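Local coordinates for protein acetylene hydratase Ahy (Pelobacter acetylenicus, PDB 2E7Z) that hydrates acetylene to acetaldehyde without net redox change, using a tungsten bis(molybdopterin guanine dinucleotide) cofactor and a [4Fe-4S] cluster, at residues A421-A426 with S689-H694; K592-I597 with E648-R653; I645-E648 with R653-L656. All blocks are in the same frame, centred on the assembly; numbering follows the deposited sequence.

In the fold
Following the chain from the N terminus, residues 421-426 come first, at the start of helix 423-431. Their partner, 689-694, comes 263 residues later, so contact 1 closes the longest loop. Contacts 2 and 3 both fall within it. Contact 2 joins the end of helix 588-593 and the start of strand 596-600 to the hairpin turn at 648-653, closing a loop of 50 residues. Contact 3 is the hairpin itself, 645-648 against 653-656; it closes only the four-residue turn 649-652 and shares E648 and R653 with contact 2. H651 in the turn packs on N422 and Q424 of contact 1, and L693 and H694 reach K655 of contact 3. Together they tie the C-terminal mixed sheet to helix 423-431.

Contact 1 of 3, residues A421-A426 with S689-H694; sequences ANQQNA and SGAMLH
Q423 reaches A691 and M692, at the start of the short helix 691-694, end-on with the NE2 of its amide. Its NE2 sits 2.9 Å from A691 O, in a weak hydrogen bond bent to 147° at the hydrogen. The same nitrogen also points at the sulfur of the next residue, with NE2 3.4 Å from M692 SD; this second bond is weak but nearly straight, at 169°. CG of Q423 stands anti to its own backbone N (chi1 -177°) and the chain runs on extended, which carries the amide to the other helix. M692 is bent instead, at chi2 and chi3, and this brings its sulfur to the amide. The methyl group of A691 lies alongside, its CB 3.9 Å from Q423 NE2. Replacing Q423 by a leucine would probably leave A691 O and M692 SD without this donor and the sulfur freer to turn. The side chain of Q423 is buried and lies about 6 Å from that of D696, which binds the tungsten cofactor. N422 caps helix 423-431 through a weak bond from N425 N. That helix packs through N425 and A426 on helix 391-400, while helix 691-694 is bonded through L693 and H694 to K655 of strand 653-660.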
# COMPACT_ATOMS: atom_id res chain seq x y z
N ALA A 421 2.26 -0.21 12.39
CA ALA A 421 2.10 0.64 13.56
C ALA A 421 2.95 0.06 14.70
O ALA A 421 3.76 -0.85 14.49
CB ALA A 421 0.63 0.73 13.94
N ASN A 422 2.79 0.61 15.91
CA ASN A 422 3.34 0.01 17.14
C ASN A 422 4.75 -0.58 16.90
O ASN A 422 4.97 -1.79 17.05
CB ASN A 422 2.35 -1.01 17.71
CG ASN A 422 2.71 -1.41 19.15
OD1 ASN A 422 3.70 -0.91 19.73
ND2 ASN A 422 1.93 -2.31 19.72
N GLN A 423 5.67 0.30 16.53
CA GLN A 423 7.01 -0.10 16.19
C GLN A 423 7.71 -0.80 17.35
O GLN A 423 8.52 -1.69 17.13
CB GLN A 423 7.80 1.11 15.73
CG GLN A 423 9.23 0.80 15.27
CD GLN A 423 9.80 1.99 14.54
OE1 GLN A 423 9.11 2.58 13.71
NE2 GLN A 423 11.06 2.33 14.81
N GLN A 424 7.40 -0.40 18.58
CA GLN A 424 8.01 -1.05 19.73
C GLN A 424 7.65 -2.55 19.75
O GLN A 424 8.47 -3.40 20.13
CB GLN A 424 7.56 -0.35 21.01
CG GLN A 424 7.79 1.14 21.02
CD GLN A 424 6.63 2.04 20.46
OE1 GLN A 424 5.81 1.68 19.58
NE2 GLN A 424 6.60 3.25 20.99
N ASN A 425 6.41 -2.89 19.39
CA ASN A 425 5.98 -4.27 19.42
C ASN A 425 6.60 -5.03 18.24
O ASN A 425 6.91 -6.20 18.35
CB ASN A 425 4.45 -4.37 19.41
CG ASN A 425 3.99 -5.70 19.82
OD1 ASN A 425 4.47 -6.26 20.82
ND2 ASN A 425 3.03 -6.25 19.07
N ALA A 426 6.77 -4.35 17.10
CA ALA A 426 7.42 -5.01 15.98
C ALA A 426 8.86 -5.36 16.38
O ALA A 426 9.33 -6.44 16.06
CB ALA A 426 7.36 -4.17 14.73
N SER A 689 19.89 3.02 13.82
CA SER A 689 20.19 4.11 12.90
C SER A 689 19.03 5.11 12.86
O SER A 689 18.66 5.61 11.79
CB SER A 689 20.56 3.61 11.50
OG SER A 689 21.62 2.67 11.56
N GLY A 690 18.49 5.41 14.04
CA GLY A 690 17.45 6.43 14.15
C GLY A 690 16.02 5.98 13.95
O GLY A 690 15.10 6.77 14.14
N ALA A 691 15.82 4.72 13.56
CA ALA A 691 14.46 4.20 13.39
C ALA A 691 13.59 4.45 14.62
O ALA A 691 12.45 4.88 14.48
CB ALA A 691 14.55 2.72 13.14
N MET A 692 14.14 4.17 15.80
CA MET A 692 13.38 4.26 17.06
C MET A 692 13.17 5.69 17.51
O MET A 692 12.40 5.93 18.43
CB MET A 692 14.06 3.44 18.17
CG MET A 692 14.32 1.93 17.83
SD MET A 692 12.87 0.96 17.36
CE MET A 692 12.00 0.92 18.95
N LEU A 693 13.84 6.63 16.85
CA LEU A 693 13.77 8.06 17.19
C LEU A 693 12.94 8.86 16.19
O LEU A 693 12.33 9.86 16.56
CB LEU A 693 15.18 8.65 17.26
CG LEU A 693 16.01 8.27 18.49
CD1 LEU A 693 17.42 8.86 18.36
CD2 LEU A 693 15.34 8.74 19.79
N HIS A 694 12.91 8.45 14.93
CA HIS A 694 12.34 9.33 13.90
C HIS A 694 11.20 8.75 13.05
O HIS A 694 10.70 9.49 12.19
CB HIS A 694 13.44 9.85 12.95
CG HIS A 694 14.60 10.44 13.66
ND1 HIS A 694 14.52 11.60 14.40
CD2 HIS A 694 15.89 10.04 13.73
CE1 HIS A 694 15.70 11.89 14.91
NE2 HIS A 694 16.56 10.96 14.51

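Contact 2 of 3, residues K592-I597 with E648-R653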
# COMPACT_ATOMS: atom_id res chain seq x y z
N LYS A 592 -6.72 18.61 26.27
CA LYS A 592 -6.04 19.67 27.03
C LYS A 592 -4.54 19.40 27.13
O LYS A 592 -3.75 20.34 27.09
CB LYS A 592 -6.64 19.85 28.41
CG LYS A 592 -8.04 20.42 28.38
CD LYS A 592 -8.62 20.50 29.76
CE LYS A 592 -10.11 20.76 29.69
NZ LYS A 592 -10.72 20.69 31.05
N GLU A 593 -4.17 18.13 27.24
CA GLU A 593 -2.77 17.76 27.36
C GLU A 593 -2.15 17.51 25.98
O GLU A 593 -0.97 17.80 25.77
CB GLU A 593 -2.58 16.50 28.23
CG GLU A 593 -1.10 16.10 28.36
CD GLU A 593 -0.85 14.91 29.26
OE1 GLU A 593 -1.78 14.49 29.98
OE2 GLU A 593 0.29 14.39 29.24
N TYR A 594 -2.97 16.96 25.08
CA TYR A 594 -2.55 16.61 23.72
C TYR A 594 -3.45 17.40 22.77
O TYR A 594 -4.45 16.89 22.30
CB TYR A 594 -2.75 15.12 23.47
CG TYR A 594 -1.95 14.19 24.34
CD1 TYR A 594 -2.45 13.75 25.56
CD2 TYR A 594 -0.70 13.73 23.94
CE1 TYR A 594 -1.73 12.84 26.37
CE2 TYR A 594 0.04 12.85 24.73
CZ TYR A 594 -0.48 12.41 25.95
OH TYR A 594 0.25 11.52 26.72
N PRO A 595 -3.10 18.68 22.53
CA PRO A 595 -4.02 19.58 21.82
C PRO A 595 -4.08 19.44 20.30
O PRO A 595 -4.97 20.03 19.67
CB PRO A 595 -3.51 20.97 22.21
CG PRO A 595 -2.09 20.80 22.51
CD PRO A 595 -1.86 19.36 22.94
N LEU A 596 -3.14 18.68 19.73
CA LEU A 596 -2.99 18.63 18.26
C LEU A 596 -3.59 17.36 17.68
O LEU A 596 -3.37 16.30 18.23
CB LEU A 596 -1.51 18.69 17.87
CG LEU A 596 -0.70 19.87 18.41
CD1 LEU A 596 0.80 19.62 18.27
CD2 LEU A 596 -1.09 21.18 17.71
N ILE A 597 -4.34 17.48 16.59
CA ILE A 597 -4.80 16.31 15.83
C ILE A 597 -3.67 15.85 14.90
O ILE A 597 -3.10 16.66 14.17
CB ILE A 597 -6.13 16.60 15.07
CG1 ILE A 597 -7.32 16.59 16.06
CG2 ILE A 597 -6.35 15.64 13.91
CD1 ILE A 597 -7.70 15.22 16.63
N GLU A 648 4.52 13.76 20.53
CA GLU A 648 4.19 12.65 21.40
C GLU A 648 2.68 12.41 21.41
O GLU A 648 1.88 13.34 21.56
CB GLU A 648 4.69 12.94 22.83
CG GLU A 648 4.35 11.84 23.84
CD GLU A 648 5.00 12.02 25.21
OE1 GLU A 648 5.77 12.98 25.42
OE2 GLU A 648 4.76 11.15 26.08
N THR A 649 2.29 11.15 21.25
CA THR A 649 0.91 10.71 21.44
C THR A 649 0.87 9.92 22.74
O THR A 649 1.91 9.70 23.39
CB THR A 649 0.50 9.78 20.30
OG1 THR A 649 1.29 8.58 20.38
CG2 THR A 649 0.67 10.43 18.94
N THR A 650 -0.30 9.39 23.08
CA THR A 650 -0.40 8.52 24.24
C THR A 650 0.42 7.23 24.06
O THR A 650 0.77 6.58 25.05
CB THR A 650 -1.85 8.15 24.55
OG1 THR A 650 -2.48 7.54 23.42
CG2 THR A 650 -2.64 9.37 25.02
N HIS A 651 0.76 6.87 22.81
CA HIS A 651 1.50 5.64 22.54
C HIS A 651 3.01 5.80 22.62
O HIS A 651 3.70 4.89 23.05
CB HIS A 651 1.14 5.10 21.17
CG HIS A 651 1.61 3.70 20.97
ND1 HIS A 651 2.77 3.38 20.30
CD2 HIS A 651 1.10 2.54 21.45
CE1 HIS A 651 2.94 2.07 20.33
NE2 HIS A 651 1.95 1.54 21.04
N GLY A 652 3.55 6.92 22.15
CA GLY A 652 4.99 7.08 22.12
C GLY A 652 5.35 8.41 21.51
O GLY A 652 4.47 9.24 21.29
N ARG A 653 6.62 8.63 21.22
CA ARG A 653 7.05 9.92 20.68
C ARG A 653 8.14 9.74 19.62
O ARG A 653 8.77 8.68 19.54
CB ARG A 653 7.58 10.85 21.79
CG ARG A 653 8.86 10.38 22.43
CD ARG A 653 9.28 11.33 23.53
NE ARG A 653 10.62 10.98 24.00
CZ ARG A 653 11.25 11.65 24.95
NH1 ARG A 653 10.65 12.70 25.53
NH2 ARG A 653 12.48 11.28 25.33
O HOH W 1 2.72 12.25 27.77
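The tight turn of a beta hairpin, between strands 644-648 and 653-660, is met here by the ring of Y594. This tyrosine lies in the short link between helix 588-593 and strand 596-600. Its CG is anti to the carbonyl carbon (chi1 -62°), and the ring reaches across to the start of the turn. The methyl group of T650 lies over one face of the ring in a CH-pi contact. T650 CG2 is 4.2 Å from the centre of the Y594 ring and 27° off its normal. The carbonyl of E648 comes in at the ring edge, in plane, with E648 O 3.5 Å from Y594 CD2. The backbone of T649 approaches obliquely, its C 3.6 Å from Y594 CE2.

The hairpin and strand 596-600 belong to one mixed sheet, with strand 720-726 between them. No direct hydrogen bond joins the two segments. A water does it instead: it lies 2.8 Å from Y594 OH and donates to E648 OE2, while the other carboxylate oxygen, E648 OE1, is bonded to Y725 OH.

The turn is shaped by an ST turn at T649. T649 OG1 accepts from H651 N at 3.0 Å and, more weakly, from G652 N; it is also hydrogen-bonded to V699 O. T649 N bonds to G652 O and closes the turn at its base. T650 OG1 is hydrogen-bonded to Q582 OE1, and the methyl branch is the one that meets the tyrosine. From strand 720-726, L721 packs on Y594, and K723 makes a cation-pi contact with the same ring and a backbone hydrogen bond with E648.

Contact 3 of 3, residues I645-E648 with R653-L656; sequences IWVE and RLKL
R653 and W646 have the most surface buried here, and the guanidinium of R653 lies flat on the indole of W646. The guanidinium and ring planes differ by only 9°, and R653 CZ stands 3.6 Å from the centre of the six-membered ring of W646, a cation-pi stack. CG of R653 sits between the backbone N and the carbonyl carbon (chi1 67°), and the chain then runs extended to NE; this lays its methylenes along the indole as well, with R653 CD 3.5 Å from W646 CE3. R653 NH1 bonds to Y725 OH, which probably helps hold the guanidinium over the ring. K655 packs on the opposite face of W646. Its CB lies 4.0 Å from the centre of the six-membered ring in a CH-pi contact, offset toward the rim, while the rest of the extended chain leads away. The indole is thus held between two residues of the neighbouring strand.

I645, V647, L654 and L656 lie on the opposite side of the hairpin from W646, and all four are apolar. There V647 CB meets L654 CD2 at 3.8 Å and V647 CG2 meets L656 CD1 at 4.0 Å. I671 of strand 668-671 packs on V647, L654 and L656.

Two pairs of backbone bonds join I645 to L656 and V647 to L654. W646 with K655 and E648 with R653 are the non-hydrogen-bonded pairs between and beyond them. This is a regular antiparallel beta hairpin, in the C-terminal dinucleotide-binding domain of the double-psi barrel clan.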
# COMPACT_ATOMS: atom_id res chain seq x y z
N ILE A 645 12.02 19.22 18.03
CA ILE A 645 10.93 19.01 18.97
C ILE A 645 10.67 17.51 19.13
O ILE A 645 11.09 16.71 18.29
CB ILE A 645 9.61 19.71 18.52
CG1 ILE A 645 9.13 19.22 17.15
CG2 ILE A 645 9.77 21.23 18.46
CD1 ILE A 645 7.67 19.55 16.87
N TRP A 646 9.99 17.14 20.21
CA TRP A 646 9.34 15.85 20.29
C TRP A 646 7.87 16.01 19.91
O TRP A 646 7.21 16.99 20.27
CB TRP A 646 9.43 15.29 21.71
CG TRP A 646 10.79 14.93 22.16
CD1 TRP A 646 11.59 15.65 23.03
CD2 TRP A 646 11.53 13.75 21.82
NE1 TRP A 646 12.79 14.98 23.23
CE2 TRP A 646 12.76 13.81 22.51
CE3 TRP A 646 11.26 12.64 21.01
CZ2 TRP A 646 13.73 12.80 22.39
CZ3 TRP A 646 12.21 11.62 20.91
CH2 TRP A 646 13.44 11.72 21.59
N VAL A 647 7.35 15.03 19.18
CA VAL A 647 5.92 14.96 18.96
C VAL A 647 5.49 13.66 19.63
O VAL A 647 6.04 12.60 19.34
CB VAL A 647 5.56 14.97 17.46
CG1 VAL A 647 4.06 14.84 17.27
CG2 VAL A 647 6.09 16.27 16.82
N GLU A 648 4.52 13.76 20.53
CA GLU A 648 4.19 12.65 21.40
C GLU A 648 2.68 12.41 21.41
O GLU A 648 1.88 13.34 21.56
CB GLU A 648 4.69 12.94 22.83
CG GLU A 648 4.35 11.84 23.84
CD GLU A 648 5.00 12.02 25.21
OE1 GLU A 648 5.77 12.98 25.42
OE2 GLU A 648 4.76 11.15 26.08
N ARG A 653 6.62 8.63 21.22
CA ARG A 653 7.05 9.92 20.68
C ARG A 653 8.14 9.74 19.62
O ARG A 653 8.77 8.68 19.54
CB ARG A 653 7.58 10.85 21.79
CG ARG A 653 8.86 10.38 22.43
CD ARG A 653 9.28 11.33 23.53
NE ARG A 653 10.62 10.98 24.00
CZ ARG A 653 11.25 11.65 24.95
NH1 ARG A 653 10.65 12.70 25.53
NH2 ARG A 653 12.48 11.28 25.33
N LEU A 654 8.31 10.76 18.79
CA LEU A 654 9.44 10.79 17.87
C LEU A 654 10.01 12.20 17.82
O LEU A 654 9.31 13.16 18.16
CB LEU A 654 9.07 10.35 16.45
CG LEU A 654 8.28 11.28 15.52
CD1 LEU A 654 8.10 10.62 14.15
CD2 LEU A 654 6.91 11.64 16.10
N LYS A 655 11.26 12.30 17.37
CA LYS A 655 12.01 13.55 17.37
C LYS A 655 12.05 14.11 15.97
O LYS A 655 12.42 13.40 15.03
CB LYS A 655 13.42 13.27 17.85
CG LYS A 655 14.32 14.52 17.89
CD LYS A 655 15.72 14.20 18.36
CE LYS A 655 16.58 15.46 18.33
NZ LYS A 655 17.99 15.22 18.77
N LEU A 656 11.70 15.39 15.83
CA LEU A 656 11.59 15.98 14.50
C LEU A 656 12.05 17.42 14.47
O LEU A 656 12.05 18.10 15.50
CB LEU A 656 10.14 15.93 14.04
CG LEU A 656 9.50 14.54 13.97
CD1 LEU A 656 8.02 14.68 13.76
CD2 LEU A 656 10.14 13.72 12.86